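Local coordinates for protein 8-amino-8-demethylriboflavin N,N-dimethyltransferase (Streptomyces davawensis, PDB 4D7K) that catalyses the two S-adenosyl-L-methionine-dependent N-methylations that turn 8-amino-8-demethyl-D-riboflavin into the antibiotic roseoflavin, the last two steps of its biosynthesis, at residues Ala27-Leu30 / Tyr31-Lys35; Thr126-Ala130 / Phe131-His135; Glu137-Tyr140 / Asp141-Arg145; Leu298-Asp301 / Met302-Val306. All blocks are in the same frame, centred on the assembly; numbering follows the deposited sequence.

Contact 1: residues Ala27-Leu30 / Tyr31-Lys35; sequences AFVL and YAVAK
Val29 and Val33 stand one turn apart on helix 13-35 and meet lightly. CG1 of Val29 lies 4.4 Å from CG2 of Val33. The two valines share one rotamer: each has CG1 anti to the backbone N, with chi1 161° in Val29 and 159° in Val33. In Val33 this sets CG2 beside its own N and 3.2 Å from the carbonyl O of Val29. That same oxygen accepts the N-H of Val33 at 3.0 Å, so bond and methyl crowd one carbonyl. Three more helical bonds run beside it: Tyr31 N to Ala27 O, Ala32 N to Phe28 O and Ala34 N to Leu30 O.

Tyr31 turns its ring away from the preceding turn. Its CB lies 3.5 Å from Phe28 O. The ring runs on toward Lys35, whose CG sits over one face, 3.4 Å above the plane and offset toward the rim. The lysine bends at chi1, chi2 and chi3, all near -60°, which folds the chain over the tyrosine. The two polar ends then converge on Glu110: Tyr31 OH hydrogen-bonds to it, and Lys35 NZ makes salt bridges to it, Glu150 and Glu154.

The helix belongs to the O-methyltransferase dimerisation domain. Within the chain, Leu30 and Ala34 pack on helix 102-107, Val33 on helix 38-41, and Phe28 and Tyr31 on helix 111-118. The second subunit adds to this: Phe28 meets its Tyr117, the ring planes at about 40°, and Val29 packs on its Leu300.

Contact 2: residues Thr126-Ala130 / Phe131-His135; sequences TGVPA and FQLRH
Val128 and Leu133 make the apolar touch of this short turn, with CB of Val128 3.8 Å from CD2 of Leu133. CG1 of Val128 also reaches CB of Gln132, and the two side chains cross at about a right angle. Next to them, the extended Gln132 lays its amide against the proline ring: NE2 lies 3.6 Å from CG of Pro129.

The backbone behind these groups starts helix 131-134. Leu133 N bonds to Ala130 O at 3.0 Å, from above the carbonyl plane, and Gln132 N reaches Pro129 O weakly. Further on, Phe131 O takes two donors from His135, its N and its ND1. The ND1 bond is 3.1 Å long, lies in the imidazole plane and uses a lone pair of the carbonyl. It brings ND1 over the centre of the Phe131 ring, 3.5 Å above it, while CG of Arg134 covers the opposite imidazole face.

Outside the turn, Arg134 forms a salt bridge with Asp119, and Pro129 packs on Arg62 of the second subunit. The bond from ND1 implies that this nitrogen carries a proton. Together with the Phe131 and Arg134 groups on its two faces, it probably restricts the rotation of the imidazole.

Contact 3: residues Glu137-Tyr140 / Asp141-Arg145; sequences EPLY and DFLAR
The Arg145 guanidinium meets the Glu137 carboxylate at its edge, with CD of Glu137 in the guanidinium plane. The two planes are 39° apart, so the pair is twisted and not flat. Arg145 NE donates to Glu137 OE1 at 2.8 Å, on the syn side of the carboxylate. The NH2 group pairs with OE2 in the same salt bridge, at a modelled distance so short that its length is doubtful. Arg145 reaches back along the side of the short helix to do this. Its chain is extended from CG to NE, with chi2 and chi3 both 174°. Glu137 is extended beyond CG as well, so the two ends come together beside the helix.

The Phe142 ring has its flat partners beyond the turn. It stacks with His148 and meets His135 and Phe131 edge-to-face. Its CG lies anti to the backbone N (chi1 177°), which carries the ring away from residues 137-140. CB stays behind, 3.3 Å from Leu139 O.

Leu139 and Leu143 touch one turn apart, CD1 to CD1 at 3.8 Å. At the start of the helix, Pro138 is the N-cap residue, and CG of its ring lies 3.9 Å from CG of Asp141. Pro138 O accepts from Phe142 N at 3.0 Å. Bonds from Leu143 N to Leu139 O and from Ala144 N to Tyr140 O continue the turn.

Helix 139-144 packs against the helices before and after it in the chain. Leu139 and Pro138 lean on helix 131-134, and Leu143 packs on Val151 and Phe155 of helix 149-165. Arg152 of that helix also bonds to Leu143 O.

Contact 4: residues Leu298-Asp301 / Met302-Val306; sequences LDLD and MLVLV
Asp299 and Met302 are brought together by different first torsions. Asp299 has CG anti to the backbone N (chi1 -169°), which brings OD1 toward Met302. Met302 has CG beside its own N (chi1 -53°). OD1 of Asp299 then lies 3.4 Å from CB of Met302, and the two side chains cross at about a right angle. Beyond CG the methionine bends at chi2 and chi3, and the sulfur turns away from the aspartate.

Leu300 and Val304 meet more loosely, with CG of Leu300 4.3 Å from CG2 of Val304. That methyl lies 3.3 Å from Leu300 O, which also accepts the N-H of Val304 at 2.8 Å. Asp301 O takes Leu305 N at 2.9 Å and Val304 N weakly. Leu303 N bonds to Asp299 O. The helix is kinked at Leu300 and Asp301, whose N atoms lack the regular bond to the turn before; Asp301 N bonds to Leu298 O instead.

The acidic ends have polar partners outside the turn. Asp299 OD2 makes a salt bridge to Arg65 of the second subunit. Asp301 OD1 has a hydrogen bond with Tyr117 OH of its own chain and a salt bridge to Lys25 of the second subunit. Leu303 and Val304 pack on Leu120 of their own chain. This is the last part of helix 293-305, in the Rossmann-like domain of a class I methyltransferase, and here it forms part of the homodimer interface.

The touching residues of contact 1 are all buried, and it lies in the dimerisation domain. Contacts 2, 3 and 4 are partly buried and cluster in the methyltransferase domain, their nearest atoms about 11 to 13 Å from contact 1. Contacts 1 and 4 are backbone-bonded helix turns that face each other across the dimer; contact 2 touches the second subunit too, through Pro129. Contact 2 links its neighbours. Phe131 N probably bonds to Val304 O of contact 4, at 2.8 Å, and contacts 2 and 3 share an aromatic cluster. Contact 3 touches no other chain, and its salt bridge stays within the turn, at the surface. In contact 4 the acids reach across to the partner subunit.

Contact 1: residues Ala27-Leu30 / Tyr31-Lys35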
loop_
_atom_site.group_PDB
_atom_site.type_symbol
_atom_site.label_atom_id
_atom_site.label_comp_id
_atom_site.label_asym_id
_atom_site.label_seq_id
_atom_site.Cartn_x
_atom_site.Cartn_y
_atom_site.Cartn_z
ATOM N N ALA A 27 5.035 0.857 2.279
ATOM C CA ALA A 27 4.517 -0.153 3.200
ATOM C C ALA A 27 5.469 -1.332 3.312
ATOM O O ALA A 27 5.686 -1.872 4.400
ATOM C CB ALA A 27 3.146 -0.632 2.758
ATOM N N PHE A 28 6.035 -1.725 2.178
ATOM C CA PHE A 28 6.968 -2.839 2.142
ATOM C C PHE A 28 8.283 -2.470 2.803
ATOM O O PHE A 28 8.903 -3.303 3.466
ATOM C CB PHE A 28 7.218 -3.294 0.704
ATOM C CG PHE A 28 6.136 -4.176 0.155
ATOM C CD1 PHE A 28 5.965 -5.461 0.640
ATOM C CD2 PHE A 28 5.296 -3.723 -0.848
ATOM C CE1 PHE A 28 4.969 -6.281 0.136
ATOM C CE2 PHE A 28 4.302 -4.537 -1.363
ATOM C CZ PHE A 28 4.136 -5.818 -0.870
ATOM N N VAL A 29 8.701 -1.219 2.622
ATOM C CA VAL A 29 9.924 -0.714 3.232
ATOM C C VAL A 29 9.835 -0.731 4.754
ATOM O O VAL A 29 10.776 -1.130 5.440
ATOM C CB VAL A 29 10.231 0.718 2.742
ATOM C CG1 VAL A 29 11.195 1.438 3.684
ATOM C CG2 VAL A 29 10.779 0.671 1.330
ATOM N N LEU A 30 8.692 -0.305 5.280
ATOM C CA LEU A 30 8.483 -0.262 6.720
ATOM C C LEU A 30 8.382 -1.670 7.310
ATOM O O LEU A 30 8.806 -1.912 8.443
ATOM C CB LEU A 30 7.230 0.546 7.044
ATOM C CG LEU A 30 7.234 2.010 6.593
ATOM C CD1 LEU A 30 5.875 2.634 6.822
ATOM C CD2 LEU A 30 8.298 2.772 7.343
ATOM N N TYR A 31 7.824 -2.594 6.533
ATOM C CA TYR A 31 7.748 -3.994 6.936
ATOM C C TYR A 31 9.151 -4.579 7.107
ATOM O O TYR A 31 9.479 -5.145 8.150
ATOM C CB TYR A 31 6.954 -4.809 5.906
ATOM C CG TYR A 31 7.007 -6.308 6.131
ATOM C CD1 TYR A 31 6.228 -6.912 7.111
ATOM C CD2 TYR A 31 7.839 -7.117 5.367
ATOM C CE1 TYR A 31 6.270 -8.283 7.316
ATOM C CE2 TYR A 31 7.893 -8.494 5.570
ATOM C CZ TYR A 31 7.107 -9.068 6.545
ATOM O OH TYR A 31 7.152 -10.427 6.753
ATOM N N ALA A 32 9.977 -4.422 6.078
ATOM C CA ALA A 32 11.313 -5.003 6.079
ATOM C C ALA A 32 12.168 -4.387 7.179
ATOM O O ALA A 32 12.942 -5.084 7.837
ATOM C CB ALA A 32 11.972 -4.826 4.722
ATOM N N VAL A 33 12.007 -3.085 7.388
ATOM C CA VAL A 33 12.726 -2.383 8.446
ATOM C C VAL A 33 12.359 -2.949 9.820
ATOM O O VAL A 33 13.226 -3.201 10.660
ATOM C CB VAL A 33 12.436 -0.861 8.409
ATOM C CG1 VAL A 33 12.748 -0.218 9.753
ATOM C CG2 VAL A 33 13.218 -0.190 7.275
ATOM N N ALA A 34 11.068 -3.162 10.040
ATOM C CA ALA A 34 10.606 -3.689 11.313
ATOM C C ALA A 34 11.030 -5.146 11.516
ATOM O O ALA A 34 11.428 -5.523 12.620
ATOM C CB ALA A 34 9.095 -3.551 11.420
ATOM N N LYS A 35 10.958 -5.958 10.462
ATOM C CA LYS A 35 11.308 -7.379 10.563
ATOM C C LYS A 35 12.793 -7.571 10.857
ATOM O O LYS A 35 13.188 -8.555 11.471
ATOM C CB LYS A 35 10.938 -8.134 9.281
ATOM C CG LYS A 35 9.447 -8.154 8.956
ATOM C CD LYS A 35 8.623 -8.803 10.054
ATOM C CE LYS A 35 8.903 -10.292 10.149
ATOM N NZ LYS A 35 7.969 -10.937 11.107
#

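Contact 2: residues Thr126-Ala130 / Phe131-His135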
loop_
_atom_site.group_PDB
_atom_site.type_symbol
_atom_site.label_atom_id
_atom_site.label_comp_id
_atom_site.label_asym_id
_atom_site.label_seq_id
_atom_site.Cartn_x
_atom_site.Cartn_y
_atom_site.Cartn_z
ATOM N N THR A 126 -16.029 -16.668 -5.139
ATOM C CA THR A 126 -16.410 -17.926 -4.498
ATOM C C THR A 126 -17.408 -17.738 -3.360
ATOM O O THR A 126 -18.390 -18.470 -3.260
ATOM C CB THR A 126 -15.178 -18.664 -3.945
ATOM O OG1 THR A 126 -14.216 -18.842 -4.992
ATOM C CG2 THR A 126 -15.573 -20.017 -3.391
ATOM N N GLY A 127 -17.152 -16.760 -2.499
ATOM C CA GLY A 127 -17.997 -16.545 -1.339
ATOM C C GLY A 127 -17.276 -16.945 -0.069
ATOM O O GLY A 127 -17.762 -16.714 1.036
ATOM N N VAL A 128 -16.107 -17.552 -0.239
ATOM C CA VAL A 128 -15.267 -17.945 0.884
ATOM C C VAL A 128 -14.317 -16.807 1.257
ATOM O O VAL A 128 -13.763 -16.148 0.373
ATOM C CB VAL A 128 -14.462 -19.220 0.551
ATOM C CG1 VAL A 128 -13.540 -19.598 1.701
ATOM C CG2 VAL A 128 -15.410 -20.369 0.215
ATOM N N PRO A 129 -14.160 -16.539 2.564
ATOM C CA PRO A 129 -13.134 -15.595 3.021
ATOM C C PRO A 129 -11.788 -15.917 2.382
ATOM O O PRO A 129 -11.414 -17.089 2.301
ATOM C CB PRO A 129 -13.096 -15.806 4.543
ATOM C CG PRO A 129 -14.187 -16.834 4.854
ATOM C CD PRO A 129 -15.063 -16.938 3.654
ATOM N N ALA A 130 -11.088 -14.888 1.919
ATOM C CA ALA A 130 -9.880 -15.070 1.121
ATOM C C ALA A 130 -8.792 -15.859 1.849
ATOM O O ALA A 130 -8.120 -16.695 1.241
ATOM C CB ALA A 130 -9.343 -13.723 0.687
ATOM N N PHE A 131 -8.630 -15.601 3.144
ATOM C CA PHE A 131 -7.600 -16.271 3.929
ATOM C C PHE A 131 -7.800 -17.785 3.924
ATOM O O PHE A 131 -6.834 -18.547 3.887
ATOM C CB PHE A 131 -7.590 -15.744 5.369
ATOM C CG PHE A 131 -6.423 -16.234 6.190
ATOM C CD1 PHE A 131 -6.474 -17.458 6.840
ATOM C CD2 PHE A 131 -5.279 -15.463 6.316
ATOM C CE1 PHE A 131 -5.402 -17.910 7.593
ATOM C CE2 PHE A 131 -4.205 -15.903 7.067
ATOM C CZ PHE A 131 -4.264 -17.131 7.709
ATOM N N GLN A 132 -9.056 -18.217 3.943
ATOM C CA GLN A 132 -9.365 -19.641 4.005
ATOM C C GLN A 132 -9.255 -20.329 2.647
ATOM O O GLN A 132 -9.412 -21.545 2.548
ATOM C CB GLN A 132 -10.765 -19.855 4.581
ATOM C CG GLN A 132 -10.945 -19.297 5.981
ATOM C CD GLN A 132 -12.328 -19.561 6.541
ATOM O OE1 GLN A 132 -13.041 -20.450 6.072
ATOM N NE2 GLN A 132 -12.718 -18.782 7.544
ATOM N N LEU A 133 -8.992 -19.556 1.599
ATOM C CA LEU A 133 -8.791 -20.132 0.274
ATOM C C LEU A 133 -7.366 -20.656 0.125
ATOM O O LEU A 133 -7.142 -21.703 -0.478
ATOM C CB LEU A 133 -9.091 -19.105 -0.823
ATOM C CG LEU A 133 -10.561 -18.813 -1.128
ATOM C CD1 LEU A 133 -10.678 -17.827 -2.274
ATOM C CD2 LEU A 133 -11.313 -20.093 -1.453
ATOM N N ARG A 134 -6.407 -19.922 0.679
ATOM C CA ARG A 134 -5.000 -20.296 0.578
ATOM C C ARG A 134 -4.568 -21.120 1.788
ATOM O O ARG A 134 -3.589 -21.866 1.729
ATOM C CB ARG A 134 -4.124 -19.047 0.428
ATOM C CG ARG A 134 -2.625 -19.327 0.375
ATOM C CD ARG A 134 -1.877 -18.309 -0.469
ATOM N NE ARG A 134 -2.052 -18.561 -1.896
ATOM C CZ ARG A 134 -2.950 -17.948 -2.658
ATOM N NH1 ARG A 134 -3.755 -17.036 -2.130
ATOM N NH2 ARG A 134 -3.040 -18.243 -3.949
ATOM N N HIS A 135 -5.310 -20.996 2.883
ATOM C CA HIS A 135 -5.025 -21.782 4.078
ATOM C C HIS A 135 -6.175 -22.738 4.399
ATOM O O HIS A 135 -7.336 -22.439 4.147
ATOM C CB HIS A 135 -4.740 -20.857 5.261
ATOM C CG HIS A 135 -3.607 -19.905 5.022
ATOM N ND1 HIS A 135 -3.779 -18.672 4.436
ATOM C CD2 HIS A 135 -2.282 -20.020 5.276
ATOM C CE1 HIS A 135 -2.615 -18.059 4.347
ATOM N NE2 HIS A 135 -1.686 -18.852 4.849
#

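Contact 3: residues Glu137-Tyr140 / Asp141-Arg145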
loop_
_atom_site.group_PDB
_atom_site.type_symbol
_atom_site.label_atom_id
_atom_site.label_comp_id
_atom_site.label_asym_id
_atom_site.label_seq_id
_atom_site.Cartn_x
_atom_site.Cartn_y
_atom_site.Cartn_z
ATOM N N GLU A 137 -7.218 -23.644 7.261
ATOM C CA GLU A 137 -7.887 -23.272 8.504
ATOM C C GLU A 137 -8.328 -21.812 8.492
ATOM O O GLU A 137 -7.751 -20.998 7.777
ATOM C CB GLU A 137 -6.959 -23.510 9.696
ATOM C CG GLU A 137 -6.464 -24.933 9.842
ATOM C CD GLU A 137 -5.301 -25.033 10.804
ATOM O OE1 GLU A 137 -4.540 -24.047 10.911
ATOM O OE2 GLU A 137 -5.150 -26.091 11.452
ATOM N N PRO A 138 -9.353 -21.474 9.292
ATOM C CA PRO A 138 -9.693 -20.065 9.510
ATOM C C PRO A 138 -8.586 -19.343 10.277
ATOM O O PRO A 138 -7.706 -19.999 10.838
ATOM C CB PRO A 138 -10.988 -20.132 10.328
ATOM C CG PRO A 138 -10.983 -21.484 10.949
ATOM C CD PRO A 138 -10.293 -22.383 9.970
ATOM N N LEU A 139 -8.645 -18.013 10.301
ATOM C CA LEU A 139 -7.561 -17.177 10.817
ATOM C C LEU A 139 -7.121 -17.526 12.237
ATOM O O LEU A 139 -5.928 -17.665 12.503
ATOM C CB LEU A 139 -7.972 -15.703 10.767
ATOM C CG LEU A 139 -6.979 -14.705 11.368
ATOM C CD1 LEU A 139 -5.668 -14.667 10.587
ATOM C CD2 LEU A 139 -7.597 -13.323 11.452
ATOM N N TYR A 140 -8.081 -17.664 13.145
ATOM C CA TYR A 140 -7.761 -17.880 14.552
ATOM C C TYR A 140 -7.139 -19.254 14.801
ATOM O O TYR A 140 -6.199 -19.376 15.588
ATOM C CB TYR A 140 -9.014 -17.694 15.407
ATOM C CG TYR A 140 -9.727 -16.389 15.130
ATOM C CD1 TYR A 140 -9.265 -15.194 15.671
ATOM C CD2 TYR A 140 -10.855 -16.347 14.318
ATOM C CE1 TYR A 140 -9.909 -13.996 15.416
ATOM C CE2 TYR A 140 -11.508 -15.152 14.058
ATOM C CZ TYR A 140 -11.031 -13.982 14.610
ATOM O OH TYR A 140 -11.676 -12.794 14.354
ATOM N N ASP A 141 -7.655 -20.279 14.130
ATOM C CA ASP A 141 -7.068 -21.615 14.209
ATOM C C ASP A 141 -5.634 -21.587 13.695
ATOM O O ASP A 141 -4.749 -22.244 14.244
ATOM C CB ASP A 141 -7.887 -22.627 13.401
ATOM C CG ASP A 141 -9.217 -22.961 14.047
ATOM O OD1 ASP A 141 -9.709 -22.159 14.868
ATOM O OD2 ASP A 141 -9.774 -24.032 13.727
ATOM N N PHE A 142 -5.421 -20.820 12.631
ATOM C CA PHE A 142 -4.104 -20.657 12.029
ATOM C C PHE A 142 -3.130 -20.008 13.005
ATOM O O PHE A 142 -2.014 -20.487 13.199
ATOM C CB PHE A 142 -4.218 -19.817 10.753
ATOM C CG PHE A 142 -2.903 -19.536 10.082
ATOM C CD1 PHE A 142 -2.404 -20.404 9.124
ATOM C CD2 PHE A 142 -2.178 -18.397 10.390
ATOM C CE1 PHE A 142 -1.205 -20.144 8.496
ATOM C CE2 PHE A 142 -0.975 -18.134 9.770
ATOM C CZ PHE A 142 -0.488 -19.006 8.821
ATOM N N LEU A 143 -3.563 -18.909 13.612
ATOM C CA LEU A 143 -2.723 -18.147 14.523
ATOM C C LEU A 143 -2.429 -18.915 15.808
ATOM O O LEU A 143 -1.404 -18.692 16.448
ATOM C CB LEU A 143 -3.385 -16.808 14.851
ATOM C CG LEU A 143 -3.502 -15.829 13.683
ATOM C CD1 LEU A 143 -4.311 -14.612 14.084
ATOM C CD2 LEU A 143 -2.120 -15.423 13.192
ATOM N N ALA A 144 -3.330 -19.824 16.170
ATOM C CA ALA A 144 -3.207 -20.587 17.409
ATOM C C ALA A 144 -2.001 -21.528 17.392
ATOM O O ALA A 144 -1.389 -21.780 18.432
ATOM C CB ALA A 144 -4.486 -21.369 17.671
ATOM N N ARG A 145 -1.662 -22.038 16.210
ATOM C CA ARG A 145 -0.510 -22.925 16.040
ATOM C C ARG A 145 0.800 -22.290 16.515
ATOM O O ARG A 145 1.016 -21.094 16.331
ATOM C CB ARG A 145 -0.379 -23.333 14.571
ATOM C CG ARG A 145 -1.528 -24.180 14.043
ATOM C CD ARG A 145 -1.378 -24.422 12.547
ATOM N NE ARG A 145 -2.384 -25.344 12.027
ATOM C CZ ARG A 145 -2.172 -26.638 11.813
ATOM N NH1 ARG A 145 -0.984 -27.170 12.070
ATOM N NH2 ARG A 145 -3.148 -27.402 11.338
#

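Contact 4: residues Leu298-Asp301 / Met302-Val306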
loop_
_atom_site.group_PDB
_atom_site.type_symbol
_atom_site.label_atom_id
_atom_site.label_comp_id
_atom_site.label_asym_id
_atom_site.label_seq_id
_atom_site.Cartn_x
_atom_site.Cartn_y
_atom_site.Cartn_z
ATOM N N LEU A 298 -12.543 -0.349 5.226
ATOM C CA LEU A 298 -12.046 -1.278 6.241
ATOM C C LEU A 298 -12.826 -2.590 6.288
ATOM O O LEU A 298 -12.368 -3.561 6.887
ATOM C CB LEU A 298 -12.070 -0.631 7.628
ATOM C CG LEU A 298 -11.135 0.548 7.904
ATOM C CD1 LEU A 298 -11.187 0.904 9.383
ATOM C CD2 LEU A 298 -9.701 0.251 7.475
ATOM N N ASP A 299 -14.001 -2.626 5.666
ATOM C CA ASP A 299 -14.764 -3.870 5.594
ATOM C C ASP A 299 -14.023 -4.898 4.740
ATOM O O ASP A 299 -14.348 -6.087 4.760
ATOM C CB ASP A 299 -16.167 -3.631 5.031
ATOM C CG ASP A 299 -17.079 -4.850 5.196
ATOM O OD1 ASP A 299 -16.887 -5.615 6.163
ATOM O OD2 ASP A 299 -17.987 -5.045 4.363
ATOM N N LEU A 300 -13.037 -4.422 3.985
ATOM C CA LEU A 300 -12.141 -5.279 3.216
ATOM C C LEU A 300 -11.471 -6.321 4.107
ATOM O O LEU A 300 -11.376 -7.494 3.740
ATOM C CB LEU A 300 -11.070 -4.444 2.521
ATOM C CG LEU A 300 -10.238 -5.207 1.500
ATOM C CD1 LEU A 300 -11.035 -5.341 0.218
ATOM C CD2 LEU A 300 -8.897 -4.535 1.259
ATOM N N ASP A 301 -11.002 -5.873 5.270
ATOM C CA ASP A 301 -10.371 -6.746 6.259
ATOM C C ASP A 301 -11.279 -7.910 6.642
ATOM O O ASP A 301 -10.841 -9.055 6.707
ATOM C CB ASP A 301 -9.996 -5.951 7.511
ATOM C CG ASP A 301 -8.856 -4.976 7.269
ATOM O OD1 ASP A 301 -8.037 -5.212 6.354
ATOM O OD2 ASP A 301 -8.772 -3.971 8.004
ATOM N N MET A 302 -12.546 -7.601 6.894
ATOM C CA MET A 302 -13.536 -8.615 7.233
ATOM C C MET A 302 -13.716 -9.589 6.082
ATOM O O MET A 302 -13.871 -10.787 6.290
ATOM C CB MET A 302 -14.872 -7.958 7.579
ATOM C CG MET A 302 -14.767 -6.891 8.648
ATOM S SD MET A 302 -14.889 -7.595 10.295
ATOM C CE MET A 302 -16.612 -8.102 10.275
ATOM N N LEU A 303 -13.685 -9.061 4.864
ATOM C CA LEU A 303 -13.891 -9.862 3.664
ATOM C C LEU A 303 -12.718 -10.806 3.413
ATOM O O LEU A 303 -12.899 -11.931 2.956
ATOM C CB LEU A 303 -14.098 -8.941 2.460
ATOM C CG LEU A 303 -14.916 -9.447 1.276
ATOM C CD1 LEU A 303 -15.510 -8.265 0.542
ATOM C CD2 LEU A 303 -14.050 -10.262 0.339
ATOM N N VAL A 304 -11.514 -10.332 3.711
ATOM C CA VAL A 304 -10.302 -11.092 3.445
ATOM C C VAL A 304 -10.009 -12.110 4.548
ATOM O O VAL A 304 -9.668 -13.259 4.268
ATOM C CB VAL A 304 -9.087 -10.149 3.285
ATOM C CG1 VAL A 304 -7.792 -10.935 3.270
ATOM C CG2 VAL A 304 -9.226 -9.306 2.019
ATOM N N LEU A 305 -10.165 -11.689 5.800
ATOM C CA LEU A 305 -9.661 -12.467 6.928
ATOM C C LEU A 305 -10.686 -13.415 7.531
ATOM O O LEU A 305 -10.414 -14.601 7.689
ATOM C CB LEU A 305 -9.138 -11.533 8.022
ATOM C CG LEU A 305 -7.910 -10.691 7.670
ATOM C CD1 LEU A 305 -7.599 -9.711 8.787
ATOM C CD2 LEU A 305 -6.710 -11.585 7.387
ATOM N N VAL A 306 -11.859 -12.894 7.874
ATOM C CA VAL A 306 -12.834 -13.685 8.614
ATOM C C VAL A 306 -14.130 -13.935 7.847
ATOM O O VAL A 306 -14.342 -13.401 6.759
ATOM C CB VAL A 306 -13.174 -13.016 9.948
ATOM C CG1 VAL A 306 -11.926 -12.910 10.806
ATOM C CG2 VAL A 306 -13.775 -11.650 9.705
#